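Long-range contacts in succinyl-CoA:3-ketoacid coenzyme A transferase subunit B (Helicobacter pylori, PDB 3RRL), which catalyses the transfer of coenzyme A from succinyl-CoA to a 3-oxo acid, yielding a 3-oxoacyl-CoA and succinate: residues G50-E55 / E68-V73; N44-I49 / A60-A65; V137-C142 / L167-A172; G24-V29 / L95-G100. All blocks are in the same frame, centred on the assembly; numbering follows the deposited sequence.

Contact 1. Residues G50-E55 / E68-V73; sequences GAYPLE and ETITVV
Pro53 sets its ring against residues 69-71: its CD stands 3.3 Å from Thr69 O, and its CB lies 3.7 Å from Thr71 CG2. Beside it, Tyr52 presents a ring edge to Ile70, with CD1 4.1 Å from Ile70 CG2. The phenol then reaches on to Glu68, where Tyr52 OH donates to Glu68 OE1 over 2.7 Å. That oxygen is met from above the carboxylate plane, 38° out of it, and the ring and carboxylate planes stand 72° apart.

One residue earlier than Tyr52, Ala51 O is approached twice by Thr71. Thr71 OG1 donates to Ala51 O at 2.6 Å, and Thr71 N makes a weak bond to Ala51 O at 2.9 Å. A chi1 of 65° sets Thr71 OG1 between its own N and carbonyl carbon, within reach of the same acceptor as the backbone N-H.

A neighbouring protein chain packs on Pro53 and takes a hydrogen bond with Thr69 OG1 through its backbone. The loop is therefore tied down by a phenol-carboxylate hydrogen bond and by a carbonyl that accepts from a hydroxyl and, weakly, from the N-H of the same threonine.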
loop_
_atom_site.group_PDB
_atom_site.type_symbol
_atom_site.label_atom_id
_atom_site.label_comp_id
_atom_site.label_asym_id
_atom_site.label_seq_id
_atom_site.Cartn_x
_atom_site.Cartn_y
_atom_site.Cartn_z
ATOM N N GLY B 50 -13.477 20.675 -3.427
ATOM C CA GLY B 50 -14.533 21.614 -3.124
ATOM C C GLY B 50 -14.103 22.987 -3.589
ATOM O O GLY B 50 -13.063 23.130 -4.236
ATOM N N ALA B 51 -14.919 23.990 -3.300
ATOM C CA ALA B 51 -14.711 25.321 -3.848
ATOM C C ALA B 51 -13.409 25.927 -3.351
ATOM O O ALA B 51 -12.821 25.445 -2.384
ATOM C CB ALA B 51 -15.879 26.218 -3.490
ATOM N N TYR B 52 -12.930 26.948 -4.054
ATOM C CA TYR B 52 -11.864 27.786 -3.527
ATOM C C TYR B 52 -12.343 28.381 -2.219
ATOM O O TYR B 52 -13.530 28.681 -2.067
ATOM C CB TYR B 52 -11.510 28.905 -4.504
ATOM C CG TYR B 52 -10.957 28.415 -5.820
ATOM C CD1 TYR B 52 -10.013 27.405 -5.863
ATOM C CD2 TYR B 52 -11.388 28.961 -7.023
ATOM C CE1 TYR B 52 -9.507 26.950 -7.064
ATOM C CE2 TYR B 52 -10.888 28.516 -8.231
ATOM C CZ TYR B 52 -9.946 27.509 -8.246
ATOM O OH TYR B 52 -9.444 27.057 -9.446
ATOM N N PRO B 53 -11.423 28.539 -1.260
ATOM C CA PRO B 53 -11.722 29.100 0.061
ATOM C C PRO B 53 -12.051 30.591 0.028
ATOM O O PRO B 53 -11.583 31.325 -0.847
ATOM C CB PRO B 53 -10.413 28.893 0.825
ATOM C CG PRO B 53 -9.370 28.832 -0.230
ATOM C CD PRO B 53 -10.012 28.134 -1.382
ATOM N N LEU B 54 -12.861 31.030 0.986
ATOM C CA LEU B 54 -13.049 32.452 1.228
ATOM C C LEU B 54 -11.726 32.992 1.748
ATOM O O LEU B 54 -10.916 32.237 2.287
ATOM C CB LEU B 54 -14.141 32.679 2.274
ATOM C CG LEU B 54 -15.550 32.169 1.958
ATOM C CD1 LEU B 54 -16.398 32.042 3.227
ATOM C CD2 LEU B 54 -16.231 33.061 0.928
ATOM N N GLU B 55 -11.499 34.289 1.585
ATOM C CA GLU B 55 -10.307 34.913 2.146
ATOM C C GLU B 55 -10.233 34.596 3.639
ATOM O O GLU B 55 -11.221 34.760 4.363
ATOM C CB GLU B 55 -10.340 36.429 1.920
ATOM N N GLU B 68 -3.220 24.932 -6.521
ATOM C CA GLU B 68 -4.140 25.989 -6.112
ATOM C C GLU B 68 -4.742 25.679 -4.746
ATOM O O GLU B 68 -5.009 24.517 -4.425
ATOM C CB GLU B 68 -5.262 26.137 -7.131
ATOM C CG GLU B 68 -4.776 26.361 -8.552
ATOM C CD GLU B 68 -5.920 26.521 -9.541
ATOM O OE1 GLU B 68 -6.989 25.907 -9.321
ATOM O OE2 GLU B 68 -5.751 27.264 -10.537
ATOM N N THR B 69 -4.963 26.715 -3.942
ATOM C CA THR B 69 -5.582 26.521 -2.637
ATOM C C THR B 69 -7.069 26.248 -2.791
ATOM O O THR B 69 -7.771 26.963 -3.523
ATOM C CB THR B 69 -5.381 27.742 -1.724
ATOM O OG1 THR B 69 -5.897 28.914 -2.370
ATOM C CG2 THR B 69 -3.903 27.930 -1.420
ATOM N N ILE B 70 -7.552 25.223 -2.093
ATOM C CA ILE B 70 -8.947 24.792 -2.221
ATOM C C ILE B 70 -9.573 24.483 -0.871
ATOM O O ILE B 70 -8.954 24.682 0.170
ATOM C CB ILE B 70 -9.067 23.524 -3.089
ATOM C CG1 ILE B 70 -8.201 22.405 -2.508
ATOM C CG2 ILE B 70 -8.656 23.818 -4.521
ATOM C CD1 ILE B 70 -8.420 21.045 -3.179
ATOM N N THR B 71 -10.806 23.989 -0.900
ATOM C CA THR B 71 -11.429 23.419 0.291
ATOM C C THR B 71 -11.878 21.997 -0.018
ATOM O O THR B 71 -11.649 21.493 -1.119
ATOM C CB THR B 71 -12.641 24.233 0.759
ATOM O OG1 THR B 71 -13.673 24.162 -0.236
ATOM C CG2 THR B 71 -12.249 25.697 1.004
ATOM N N VAL B 72 -12.508 21.352 0.958
ATOM C CA VAL B 72 -13.033 20.009 0.770
ATOM C C VAL B 72 -14.528 20.008 1.041
ATOM O O VAL B 72 -15.023 20.840 1.802
ATOM C CB VAL B 72 -12.346 18.990 1.713
ATOM C CG1 VAL B 72 -10.863 18.926 1.431
ATOM C CG2 VAL B 72 -12.579 19.360 3.165
ATOM N N VAL B 73 -15.247 19.083 0.412
ATOM C CA VAL B 73 -16.661 18.869 0.715
ATOM C C VAL B 73 -16.829 17.966 1.939
ATOM O O VAL B 73 -15.877 17.338 2.392
ATOM C CB VAL B 73 -17.435 18.263 -0.490
ATOM C CG1 VAL B 73 -17.517 19.270 -1.634
ATOM C CG2 VAL B 73 -16.790 16.962 -0.960
#

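Contact 2. Residues N44-I49 / A60-A65; sequences NGLLGI and ADLINA
A chi1 of 54° places Asn44 CG between the backbone N and the carbonyl carbon, and from there the carboxamide reaches Ile63. Asn44 stands at the entrance to a G1 beta bulge, in which Gly45 and Leu46 both face Ser42; at the positive phi of Gly45 a CB would be jammed against the carbonyl O of Asn44.

The polar link is a single bond. Asn44 ND2 donates to Ile63 O over 2.9 Å, and it does so almost straight, with an N-H...O angle of 173°. The acceptor lies in the plane of the Asn44 amide, whereas seen from Ile63 the donor stands 55° above the carbonyl plane. The other end of the amide is held as well, since Asn44 OD1 is hydrogen-bonded to Ser42 OG. Because Ile63 O can only accept, it assigns the facing end as ND2, and OD1 is then left to Ser42 OG.

Further along, the contact turns apolar but loose: Leu46 CD2 and Leu62 CD1 approach to 4.5 Å, and both leucines also pack on Ile70, Val72 and Phe78. Outside the two segments, Asp61 OD2 forms salt bridges to basic side chains of another protein chain, and Ile63 N is hydrogen-bonded to a polar side chain there, so the loop 60-65 joins the bulge to a subunit interface. Its far end comes near the predicted active-site residue: the side chain of Ala65 is about 4 Å from that of Glu43. Beside the hydrogen bond, Ile63 CG1 sits 3.8 Å from Asn44 ND2.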
loop_
_atom_site.group_PDB
_atom_site.type_symbol
_atom_site.label_atom_id
_atom_site.label_comp_id
_atom_site.label_asym_id
_atom_site.label_seq_id
_atom_site.Cartn_x
_atom_site.Cartn_y
_atom_site.Cartn_z
ATOM N N ASN B 44 -3.193 14.203 -5.683
ATOM C CA ASN B 44 -2.229 14.496 -4.637
ATOM C C ASN B 44 -2.714 13.993 -3.278
ATOM O O ASN B 44 -2.122 14.299 -2.239
ATOM C CB ASN B 44 -1.809 15.968 -4.614
ATOM C CG ASN B 44 -2.980 16.917 -4.530
ATOM O OD1 ASN B 44 -4.020 16.703 -5.145
ATOM N ND2 ASN B 44 -2.808 17.991 -3.772
ATOM N N GLY B 45 -3.777 13.193 -3.300
ATOM C CA GLY B 45 -4.253 12.569 -2.077
ATOM C C GLY B 45 -5.533 13.062 -1.440
ATOM O O GLY B 45 -5.698 12.991 -0.226
ATOM N N LEU B 46 -6.425 13.618 -2.241
ATOM C CA LEU B 46 -7.734 13.972 -1.728
ATOM C C LEU B 46 -8.877 13.400 -2.557
ATOM O O LEU B 46 -8.813 13.349 -3.788
ATOM C CB LEU B 46 -7.867 15.484 -1.639
ATOM C CG LEU B 46 -9.296 16.020 -1.668
ATOM C CD1 LEU B 46 -10.006 15.739 -0.340
ATOM C CD2 LEU B 46 -9.244 17.519 -1.971
ATOM N N LEU B 47 -9.929 12.969 -1.867
ATOM C CA LEU B 47 -11.189 12.641 -2.515
ATOM C C LEU B 47 -12.249 13.583 -1.941
ATOM O O LEU B 47 -12.372 13.695 -0.723
ATOM C CB LEU B 47 -11.552 11.182 -2.237
ATOM C CG LEU B 47 -12.648 10.556 -3.090
ATOM C CD1 LEU B 47 -12.306 10.670 -4.567
ATOM C CD2 LEU B 47 -12.853 9.094 -2.702
ATOM N N GLY B 48 -13.072 14.190 -2.791
ATOM C CA GLY B 48 -13.926 15.294 -2.367
ATOM C C GLY B 48 -13.408 16.725 -2.445
ATOM O O GLY B 48 -13.481 17.482 -1.480
ATOM N N ILE B 49 -12.866 17.092 -3.605
ATOM C CA ILE B 49 -12.521 18.485 -3.895
ATOM C C ILE B 49 -13.736 19.421 -3.783
ATOM O O ILE B 49 -14.867 19.045 -4.102
ATOM C CB ILE B 49 -11.962 18.643 -5.322
ATOM C CG1 ILE B 49 -10.679 17.842 -5.510
ATOM C CG2 ILE B 49 -11.706 20.118 -5.661
ATOM C CD1 ILE B 49 -10.137 17.954 -6.928
ATOM N N ALA B 60 -2.334 26.476 3.119
ATOM C CA ALA B 60 -1.267 26.039 2.221
ATOM C C ALA B 60 -1.183 24.519 2.124
ATOM O O ALA B 60 -0.749 23.980 1.103
ATOM C CB ALA B 60 0.068 26.600 2.680
ATOM N N ASP B 61 -1.576 23.828 3.190
ATOM C CA ASP B 61 -1.523 22.369 3.205
ATOM C C ASP B 61 -2.632 21.749 2.354
ATOM O O ASP B 61 -2.670 20.534 2.163
ATOM C CB ASP B 61 -1.617 21.831 4.638
ATOM C CG ASP B 61 -0.336 22.042 5.432
ATOM O OD1 ASP B 61 0.737 22.222 4.817
ATOM O OD2 ASP B 61 -0.401 22.018 6.678
ATOM N N LEU B 62 -3.551 22.571 1.865
ATOM C CA LEU B 62 -4.652 22.034 1.080
ATOM C C LEU B 62 -4.712 22.625 -0.330
ATOM O O LEU B 62 -5.141 23.764 -0.524
ATOM C CB LEU B 62 -5.962 22.282 1.830
ATOM C CG LEU B 62 -7.266 21.813 1.193
ATOM C CD1 LEU B 62 -7.186 20.338 0.831
ATOM C CD2 LEU B 62 -8.426 22.096 2.146
ATOM N N ILE B 63 -4.340 21.820 -1.319
ATOM C CA ILE B 63 -4.285 22.285 -2.703
ATOM C C ILE B 63 -4.760 21.218 -3.679
ATOM O O ILE B 63 -4.856 20.046 -3.335
ATOM C CB ILE B 63 -2.861 22.704 -3.110
ATOM C CG1 ILE B 63 -1.888 21.542 -2.890
ATOM C CG2 ILE B 63 -2.428 23.942 -2.330
ATOM C CD1 ILE B 63 -0.535 21.740 -3.536
ATOM N N ASN B 64 -5.064 21.634 -4.900
ATOM C CA ASN B 64 -5.406 20.687 -5.945
ATOM C C ASN B 64 -4.151 20.347 -6.732
ATOM O O ASN B 64 -3.063 20.827 -6.411
ATOM C CB ASN B 64 -6.505 21.245 -6.857
ATOM C CG ASN B 64 -6.094 22.530 -7.575
ATOM O OD1 ASN B 64 -4.908 22.863 -7.673
ATOM N ND2 ASN B 64 -7.085 23.254 -8.086
ATOM N N ALA B 65 -4.295 19.524 -7.761
ATOM C CA ALA B 65 -3.137 19.067 -8.513
ATOM C C ALA B 65 -2.418 20.248 -9.129
ATOM O O ALA B 65 -1.221 20.171 -9.415
ATOM C CB ALA B 65 -3.556 18.088 -9.589
#

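Contact 3. Residues V137-C142 / L167-A172; sequences VIMEHC and LITDLA
Two neighbouring parallel strands of the main mixed sheet, 134-138 and 166-168, continue side by side here into less regular chain. Within 137-142 and 167-172 two backbone bonds join them: Ile168 N donates to Val137 O at 2.9 Å, and Met139 N donates to Ile168 O at 3.1 Å. On one face Val137 CG1 meets Leu167 CD1 at 4.0 Å, with the methyl CE of Met139, present as selenomethionine, against the same Leu167 atom. On the other face Ile138 and Ile168 lie side by side, pointing the same way.

Beyond these bonds, side chains take over. His141 N is bonded to Asp170 OD1 at 2.7 Å, on the syn lone pair of that oxygen. His141 ND1 and Thr169 OG1 share a hydrogen bond of 2.7 Å in the ring plane, while His141 NE2 is bonded to Thr199 OG1. Over one ring face comes Leu171 CD1, a CH-pi contact 3.7 Å from the centroid and 17° off the normal. Bonds at both nitrogens and a methyl on a face define the ring's setting. A water accepts from Cys142 N and donates to Asp170 OD2.

Thr169 OG1 also accepts from Leu171 N at 3.1 Å and from Ala172 N at 3.2 Å; following strand 166-168, in the turn that leads to strand 172-177, the first fits an ST turn, the second an ST motif.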
loop_
_atom_site.group_PDB
_atom_site.type_symbol
_atom_site.label_atom_id
_atom_site.label_comp_id
_atom_site.label_asym_id
_atom_site.label_seq_id
_atom_site.Cartn_x
_atom_site.Cartn_y
_atom_site.Cartn_z
ATOM N N VAL B 137 -11.042 12.951 -23.753
ATOM C CA VAL B 137 -10.124 14.033 -24.079
ATOM C C VAL B 137 -10.916 15.206 -24.650
ATOM O O VAL B 137 -11.765 15.024 -25.526
ATOM C CB VAL B 137 -9.063 13.602 -25.107
ATOM C CG1 VAL B 137 -8.261 14.814 -25.584
ATOM C CG2 VAL B 137 -8.141 12.555 -24.522
ATOM N N ILE B 138 -10.651 16.403 -24.139
ATOM C CA ILE B 138 -11.281 17.607 -24.660
ATOM C C ILE B 138 -10.199 18.584 -25.107
ATOM O O ILE B 138 -9.259 18.879 -24.364
ATOM C CB ILE B 138 -12.238 18.262 -23.644
ATOM C CG1 ILE B 138 -11.459 18.916 -22.493
ATOM C CG2 ILE B 138 -13.251 17.242 -23.145
ATOM C CD1 ILE B 138 -12.339 19.724 -21.541
HETATM N N MSE B 139 -10.333 19.056 -26.336
HETATM C CA MSE B 139 -9.222 19.673 -27.028
HETATM C C MSE B 139 -9.713 20.605 -28.119
HETATM O O MSE B 139 -10.727 20.329 -28.758
HETATM C CB MSE B 139 -8.433 18.544 -27.668
HETATM C CG MSE B 139 -7.167 18.931 -28.349
HETATM SE SE MSE B 139 -6.400 17.275 -28.994
HETATM C CE MSE B 139 -7.656 16.882 -30.425
ATOM N N GLU B 140 -8.978 21.683 -28.368
ATOM C CA GLU B 140 -9.244 22.493 -29.551
ATOM C C GLU B 140 -8.859 21.674 -30.778
ATOM O O GLU B 140 -7.832 20.992 -30.779
ATOM C CB GLU B 140 -8.486 23.821 -29.494
ATOM C CG GLU B 140 -9.152 24.858 -28.595
ATOM C CD GLU B 140 -8.232 26.004 -28.230
ATOM O OE1 GLU B 140 -7.908 26.820 -29.119
ATOM O OE2 GLU B 140 -7.831 26.087 -27.048
ATOM N N HIS B 141 -9.700 21.727 -31.809
ATOM C CA HIS B 141 -9.591 20.815 -32.949
ATOM C C HIS B 141 -8.344 21.060 -33.801
ATOM O O HIS B 141 -7.755 20.117 -34.329
ATOM C CB HIS B 141 -10.855 20.882 -33.816
ATOM C CG HIS B 141 -11.049 19.685 -34.697
ATOM N ND1 HIS B 141 -11.986 18.709 -34.432
ATOM C CD2 HIS B 141 -10.419 19.304 -35.835
ATOM C CE1 HIS B 141 -11.928 17.777 -35.369
ATOM N NE2 HIS B 141 -10.988 18.117 -36.234
ATOM N N CYS B 142 -7.947 22.323 -33.935
ATOM C CA CYS B 142 -6.777 22.680 -34.735
ATOM C C CYS B 142 -5.804 23.488 -33.888
ATOM O O CYS B 142 -6.219 24.159 -32.941
ATOM C CB CYS B 142 -7.184 23.499 -35.968
ATOM S SG CYS B 142 -8.332 22.683 -37.127
ATOM N N LEU B 167 -13.715 11.767 -27.673
ATOM C CA LEU B 167 -12.982 12.994 -27.952
ATOM C C LEU B 167 -13.963 14.113 -28.280
ATOM O O LEU B 167 -14.782 13.994 -29.192
ATOM C CB LEU B 167 -11.990 12.789 -29.106
ATOM C CG LEU B 167 -11.451 14.054 -29.780
ATOM C CD1 LEU B 167 -10.592 14.870 -28.823
ATOM C CD2 LEU B 167 -10.669 13.708 -31.051
ATOM N N ILE B 168 -13.885 15.189 -27.509
ATOM C CA ILE B 168 -14.753 16.337 -27.701
ATOM C C ILE B 168 -13.911 17.538 -28.120
ATOM O O ILE B 168 -13.024 17.962 -27.381
ATOM C CB ILE B 168 -15.484 16.675 -26.386
ATOM C CG1 ILE B 168 -16.288 15.467 -25.889
ATOM C CG2 ILE B 168 -16.374 17.891 -26.556
ATOM C CD1 ILE B 168 -17.014 15.716 -24.572
ATOM N N THR B 169 -14.172 18.074 -29.309
ATOM C CA THR B 169 -13.528 19.313 -29.740
ATOM C C THR B 169 -14.567 20.416 -30.001
ATOM O O THR B 169 -15.770 20.207 -29.812
ATOM C CB THR B 169 -12.652 19.102 -31.002
ATOM O OG1 THR B 169 -13.478 19.045 -32.173
ATOM C CG2 THR B 169 -11.847 17.821 -30.883
ATOM N N ASP B 170 -14.102 21.586 -30.428
ATOM C CA ASP B 170 -15.001 22.698 -30.756
ATOM C C ASP B 170 -15.817 22.417 -32.025
ATOM O O ASP B 170 -16.794 23.111 -32.327
ATOM C CB ASP B 170 -14.208 24.000 -30.918
ATOM C CG ASP B 170 -12.953 23.814 -31.755
ATOM O OD1 ASP B 170 -12.145 22.923 -31.418
ATOM O OD2 ASP B 170 -12.779 24.538 -32.761
ATOM N N LEU B 171 -15.404 21.393 -32.762
ATOM C CA LEU B 171 -16.073 20.997 -34.003
ATOM C C LEU B 171 -17.016 19.824 -33.780
ATOM O O LEU B 171 -18.193 19.889 -34.135
ATOM C CB LEU B 171 -15.074 20.670 -35.117
ATOM C CG LEU B 171 -14.127 21.795 -35.531
ATOM C CD1 LEU B 171 -13.314 21.386 -36.757
ATOM C CD2 LEU B 171 -14.907 23.071 -35.801
ATOM N N ALA B 172 -16.485 18.744 -33.227
ATOM C CA ALA B 172 -17.226 17.504 -33.126
ATOM C C ALA B 172 -16.943 16.610 -31.930
ATOM O O ALA B 172 -16.003 16.811 -31.183
ATOM C CB ALA B 172 -17.016 16.721 -34.384
HETATM O O HOH W 1 -10.098 24.446 -33.733
#

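Contact 4. Residues G24-V29 / L95-G100; sequences GLPTLV and LAILGG
Pro26 belongs to a turn, residues 25-29, with helical phi and psi, in which the N-H groups of Thr27, Leu28 and Val29 are bonded to the carbonyls three residues back; this turn lies on the extended strand 95-98, the CA atoms of Pro26 and Ile97 being 5.7 Å apart. No hydrogen bond crosses between the two, so the contact rests on carbon atoms laid on a strand backbone.

The pyrrolidine ring carries most of it. Pro26 CB lies 3.4 Å from Ile97 O and 3.9 Å from Ile97 CG2, and Pro26 CG rests on the next peptide, 3.5 Å from Leu98 C and 3.6 Å from Gly99 N. The ring therefore lies along the backbone from Ile97 to Gly99. Ile97 has CG2 anti to its backbone N, which brings that methyl under the proline, whereas the CG1 branch leads to Val29: Ile97 CD1 and Val29 CG1 are 4.5 Å apart, a looser touch.

The start of the helical turn is fixed locally. Gly24 O accepts from Thr27 OG1 at 2.6 Å, with the hydroxyl in the carbonyl plane and a C=O...O angle of 159°, and also from Thr27 N at 3.1 Å.

Strand 95-98 runs between strands 18-21 and 134-138. Helix 2-10 receives Leu25, Leu28 and Val29 through Ile6 and Ala9, and Leu98, pointing away from Pro26, packs on Ala125 and Val129 of helix 125-131.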
loop_
_atom_site.group_PDB
_atom_site.type_symbol
_atom_site.label_atom_id
_atom_site.label_comp_id
_atom_site.label_asym_id
_atom_site.label_seq_id
_atom_site.Cartn_x
_atom_site.Cartn_y
_atom_site.Cartn_z
ATOM N N GLY B 24 -5.609 22.364 -16.849
ATOM C CA GLY B 24 -5.957 23.014 -18.098
ATOM C C GLY B 24 -7.448 22.955 -18.330
ATOM O O GLY B 24 -8.229 23.078 -17.391
ATOM N N LEU B 25 -7.845 22.773 -19.586
ATOM C CA LEU B 25 -9.257 22.807 -19.944
ATOM C C LEU B 25 -10.172 22.046 -18.983
ATOM O O LEU B 25 -11.137 22.617 -18.471
ATOM C CB LEU B 25 -9.468 22.319 -21.383
ATOM C CG LEU B 25 -9.646 23.441 -22.407
ATOM C CD1 LEU B 25 -10.056 22.895 -23.768
ATOM C CD2 LEU B 25 -10.678 24.431 -21.888
ATOM N N PRO B 26 -9.869 20.759 -18.726
ATOM C CA PRO B 26 -10.769 19.913 -17.937
ATOM C C PRO B 26 -11.216 20.534 -16.620
ATOM O O PRO B 26 -12.364 20.330 -16.217
ATOM C CB PRO B 26 -9.927 18.660 -17.676
ATOM C CG PRO B 26 -9.034 18.577 -18.867
ATOM C CD PRO B 26 -8.682 20.016 -19.184
ATOM N N THR B 27 -10.334 21.273 -15.954
ATOM C CA THR B 27 -10.689 21.855 -14.667
ATOM C C THR B 27 -11.900 22.772 -14.811
ATOM O O THR B 27 -12.712 22.892 -13.904
ATOM C CB THR B 27 -9.520 22.639 -14.055
ATOM O OG1 THR B 27 -9.091 23.651 -14.972
ATOM C CG2 THR B 27 -8.358 21.705 -13.760
ATOM N N LEU B 28 -12.025 23.407 -15.967
ATOM C CA LEU B 28 -13.135 24.319 -16.200
ATOM C C LEU B 28 -14.495 23.630 -16.181
ATOM O O LEU B 28 -15.519 24.281 -15.943
ATOM C CB LEU B 28 -12.928 25.084 -17.504
ATOM C CG LEU B 28 -11.799 26.110 -17.377
ATOM C CD1 LEU B 28 -11.728 27.014 -18.593
ATOM C CD2 LEU B 28 -11.976 26.925 -16.098
ATOM N N VAL B 29 -14.505 22.318 -16.418
ATOM C CA VAL B 29 -15.762 21.574 -16.489
ATOM C C VAL B 29 -16.505 21.564 -15.157
ATOM O O VAL B 29 -17.735 21.499 -15.125
ATOM C CB VAL B 29 -15.558 20.115 -16.996
ATOM C CG1 VAL B 29 -16.867 19.353 -16.958
ATOM C CG2 VAL B 29 -15.005 20.114 -18.416
ATOM N N LEU B 95 -14.503 8.485 -14.305
ATOM C CA LEU B 95 -14.243 9.381 -15.412
ATOM C C LEU B 95 -12.982 10.220 -15.227
ATOM O O LEU B 95 -12.811 10.890 -14.212
ATOM C CB LEU B 95 -15.453 10.286 -15.587
ATOM C CG LEU B 95 -15.446 11.240 -16.761
ATOM C CD1 LEU B 95 -15.251 10.452 -18.032
ATOM C CD2 LEU B 95 -16.767 11.976 -16.768
ATOM N N ALA B 96 -12.116 10.205 -16.231
ATOM C CA ALA B 96 -10.979 11.106 -16.259
ATOM C C ALA B 96 -11.095 11.955 -17.510
ATOM O O ALA B 96 -11.225 11.427 -18.618
ATOM C CB ALA B 96 -9.677 10.337 -16.258
ATOM N N ILE B 97 -11.075 13.269 -17.322
ATOM C CA ILE B 97 -11.131 14.201 -18.431
ATOM C C ILE B 97 -9.775 14.862 -18.571
ATOM O O ILE B 97 -9.194 15.318 -17.582
ATOM C CB ILE B 97 -12.217 15.258 -18.226
ATOM C CG1 ILE B 97 -13.565 14.579 -17.953
ATOM C CG2 ILE B 97 -12.310 16.153 -19.452
ATOM C CD1 ILE B 97 -14.714 15.542 -17.805
ATOM N N LEU B 98 -9.265 14.889 -19.798
ATOM C CA LEU B 98 -7.905 15.344 -20.051
ATOM C C LEU B 98 -7.845 16.254 -21.263
ATOM O O LEU B 98 -8.686 16.164 -22.166
ATOM C CB LEU B 98 -6.969 14.151 -20.287
ATOM C CG LEU B 98 -6.691 13.140 -19.174
ATOM C CD1 LEU B 98 -7.560 11.907 -19.338
ATOM C CD2 LEU B 98 -5.231 12.738 -19.197
ATOM N N GLY B 99 -6.844 17.131 -21.281
ATOM C CA GLY B 99 -6.547 17.907 -22.469
ATOM C C GLY B 99 -5.605 17.107 -23.343
ATOM O O GLY B 99 -5.087 16.085 -22.909
ATOM N N GLY B 100 -5.385 17.551 -24.576
ATOM C CA GLY B 100 -4.421 16.887 -25.431
ATOM C C GLY B 100 -3.817 17.818 -26.459
ATOM O O GLY B 100 -4.411 18.832 -26.833
#

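How the contacts relate
Along the chain, the segments of contacts 1 and 2 alternate, both between the two segments of contact 4, and contact 3 follows. Contacts 1 and 2 form one unit, their centres about 9 Å apart, with a probable bond from Val73 N to Gly48 O. Contacts 3 and 4, centred about 11 Å apart, meet through adjacent strands 95-98 and 134-138, where Ile138 N probably bonds Leu98 O. Contacts 2, 3 and 4 reach the same mixed sheet; contacts 1 and 3, about 29 Å apart between centres, lie on opposite sides of the chain's centre. Other chains reach contacts 1 and 2 but not 3 and 4, and contact 2 lies next to Glu43, the predicted active-site residue.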